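Local coordinates for designed Anbu Protein (Synthetic construct, PDB 5LOY) that probably acts as an N-terminal nucleophile hydrolase of the proteasome family, a designed ancestral beta-subunit-like protein that assembles into a helical complex, at residues A[14-20]-A[30-34]. Residues are numbered along the deposited sequence; the frame is centred on the assembly and turned at random.
Sequences FASDSRT and FRKMH
The buried lysine K32 runs its side chain along the loop of 14-20 that breaks strand 11-21. With an mttm rotamer, extended as far as CE and then turned at NZ, it lays CD 3.3 Å from D17 O and CE 3.4 Å from D17 OD1, and its NZ donates to T20 OG1 at 2.7 Å. T20 OG1 in turn donates to S18 O (3.0 Å), which also accepts from F30 N (3.0 Å). The segments run antiparallel, 163° apart, with S18 opposite F30 (CA–CA 5.1 Å) and S16 opposite K32 (6.3 Å). Within the loop, D17 OD2 accepts from R19 N (3.2 Å), forming an Asx turn; the carboxylate also accepts hydrogen bonds from the N-terminal amino group of T1 (OD2) and from Y2 N (OD1). K32 NZ makes a weak hydrogen bond to T1 OG1. This grouping of N-terminal threonine, aspartate and lysine resembles the active site of proteasome beta subunits, consistent with the four-layer alpha-beta-beta-alpha Ntn-hydrolase fold, 11-21 and 33-38 lying in its two facing sheets. Where the backbones separate, one water bridges them, accepting from S16 OG (2.9 Å) and K32 N (2.7 Å) and donating to D17 O (2.8 Å). Farther on, M33, with chi1 and chi2 both t, reaches between the sheets to bring CE 3.9 Å from F14 CB.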
loop_
_atom_site.group_PDB
_atom_site.type_symbol
_atom_site.label_atom_id
_atom_site.label_comp_id
_atom_site.label_asym_id
_atom_site.label_seq_id
_atom_site.Cartn_x
_atom_site.Cartn_y
_atom_site.Cartn_z
ATOM N N PHE A 14 -16.419 -11.755 -1.679
ATOM C CA PHE A 14 -15.206 -12.211 -1.004
ATOM C C PHE A 14 -14.173 -12.634 -2.013
ATOM O O PHE A 14 -14.501 -13.312 -2.994
ATOM C CB PHE A 14 -15.483 -13.434 -0.130
ATOM C CG PHE A 14 -16.548 -13.221 0.903
ATOM C CD1 PHE A 14 -16.223 -12.737 2.140
ATOM C CD2 PHE A 14 -17.873 -13.573 0.649
ATOM C CE1 PHE A 14 -17.198 -12.567 3.108
ATOM C CE2 PHE A 14 -18.846 -13.421 1.614
ATOM C CZ PHE A 14 -18.505 -12.912 2.846
ATOM N N ALA A 15 -12.912 -12.288 -1.757
ATOM C CA ALA A 15 -11.829 -12.742 -2.620
ATOM C C ALA A 15 -10.574 -13.018 -1.833
ATOM O O ALA A 15 -10.278 -12.321 -0.862
ATOM C CB ALA A 15 -11.555 -11.697 -3.679
ATOM N N SER A 16 -9.816 -14.010 -2.258
ATOM C CA SER A 16 -8.566 -14.340 -1.580
ATOM C C SER A 16 -7.585 -14.961 -2.535
ATOM O O SER A 16 -8.000 -15.634 -3.461
ATOM C CB SER A 16 -8.823 -15.326 -0.429
ATOM O OG SER A 16 -9.402 -16.520 -0.924
ATOM N N ASP A 17 -6.292 -14.757 -2.296
ATOM C CA ASP A 17 -5.243 -15.381 -3.105
ATOM C C ASP A 17 -4.805 -16.696 -2.447
ATOM O O ASP A 17 -5.464 -17.165 -1.516
ATOM C CB ASP A 17 -4.052 -14.445 -3.246
ATOM C CG ASP A 17 -3.108 -14.517 -2.051
ATOM O OD1 ASP A 17 -3.636 -14.580 -0.914
ATOM O OD2 ASP A 17 -1.856 -14.543 -2.254
ATOM N N SER A 18 -3.708 -17.296 -2.915
ATOM C CA SER A 18 -3.269 -18.590 -2.375
ATOM C C SER A 18 -1.783 -18.712 -2.054
ATOM O O SER A 18 -1.334 -19.755 -1.632
ATOM C CB SER A 18 -3.682 -19.721 -3.323
ATOM O OG SER A 18 -3.191 -19.499 -4.639
ATOM N N ARG A 19 -1.021 -17.654 -2.235
ATOM C CA ARG A 19 0.402 -17.742 -2.032
ATOM C C ARG A 19 0.686 -17.633 -0.531
ATOM O O ARG A 19 0.232 -16.718 0.140
ATOM C CB ARG A 19 1.103 -16.666 -2.828
ATOM C CG ARG A 19 2.606 -16.796 -2.834
ATOM C CD ARG A 19 3.235 -15.867 -3.863
ATOM N NE ARG A 19 3.078 -16.311 -5.244
ATOM C CZ ARG A 19 3.561 -15.645 -6.302
ATOM N NH1 ARG A 19 4.189 -14.497 -6.145
ATOM N NH2 ARG A 19 3.403 -16.120 -7.520
ATOM N N THR A 20 1.402 -18.606 -0.004
ATOM C CA THR A 20 1.448 -18.817 1.417
ATOM C C THR A 20 2.855 -19.172 1.883
ATOM O O THR A 20 3.497 -20.025 1.307
ATOM C CB THR A 20 0.510 -19.988 1.824
ATOM O OG1 THR A 20 -0.805 -19.771 1.296
ATOM C CG2 THR A 20 0.392 -20.108 3.331
ATOM N N PHE A 30 -1.920 -22.637 -0.961
ATOM C CA PHE A 30 -2.946 -23.100 -0.030
ATOM C C PHE A 30 -4.160 -22.192 -0.173
ATOM O O PHE A 30 -4.038 -20.984 -0.114
ATOM C CB PHE A 30 -2.456 -23.047 1.416
ATOM C CG PHE A 30 -1.500 -24.137 1.774
ATOM C CD1 PHE A 30 -0.144 -23.987 1.562
ATOM C CD2 PHE A 30 -1.946 -25.302 2.357
ATOM C CE1 PHE A 30 0.747 -24.994 1.893
ATOM C CE2 PHE A 30 -1.060 -26.311 2.707
ATOM C CZ PHE A 30 0.290 -26.160 2.466
ATOM N N ARG A 31 -5.325 -22.797 -0.367
ATOM C CA ARG A 31 -6.604 -22.077 -0.453
ATOM C C ARG A 31 -6.924 -21.365 0.888
ATOM O O ARG A 31 -6.725 -21.945 1.940
ATOM C CB ARG A 31 -7.692 -23.107 -0.801
ATOM C CG ARG A 31 -9.064 -22.554 -1.160
ATOM C CD ARG A 31 -10.129 -23.658 -1.266
ATOM N NE ARG A 31 -11.029 -23.424 -2.406
ATOM C CZ ARG A 31 -10.882 -23.957 -3.621
ATOM N NH1 ARG A 31 -9.884 -24.781 -3.900
ATOM N NH2 ARG A 31 -11.753 -23.662 -4.572
ATOM N N LYS A 32 -7.433 -20.137 0.840
ATOM C CA LYS A 32 -7.716 -19.373 2.047
ATOM C C LYS A 32 -9.183 -19.034 2.284
ATOM O O LYS A 32 -9.509 -18.293 3.205
ATOM C CB LYS A 32 -6.909 -18.087 2.009
ATOM C CG LYS A 32 -5.404 -18.337 1.939
ATOM C CD LYS A 32 -4.677 -17.035 1.681
ATOM C CE LYS A 32 -3.232 -17.231 1.228
ATOM N NZ LYS A 32 -2.426 -17.884 2.290
ATOM N N MET A 33 -10.066 -19.595 1.461
ATOM C CA MET A 33 -11.502 -19.376 1.534
ATOM C C MET A 33 -12.163 -20.682 1.921
ATOM O O MET A 33 -11.893 -21.729 1.305
ATOM C CB MET A 33 -12.033 -18.902 0.184
ATOM C CG MET A 33 -13.535 -18.633 0.140
ATOM S SD MET A 33 -14.146 -18.033 -1.448
ATOM C CE MET A 33 -13.422 -16.397 -1.475
ATOM N N HIS A 34 -13.019 -20.613 2.951
ATOM C CA HIS A 34 -13.754 -21.769 3.474
ATOM C C HIS A 34 -15.238 -21.399 3.603
ATOM O O HIS A 34 -15.587 -20.362 4.165
ATOM C CB HIS A 34 -13.212 -22.197 4.843
ATOM C CG HIS A 34 -11.732 -22.383 4.872
ATOM N ND1 HIS A 34 -11.131 -23.620 4.758
ATOM C CD2 HIS A 34 -10.723 -21.483 4.975
ATOM C CE1 HIS A 34 -9.817 -23.476 4.803
ATOM N NE2 HIS A 34 -9.543 -22.189 4.929
HETATM O O HOH W 1 -7.696 -18.838 -1.534
#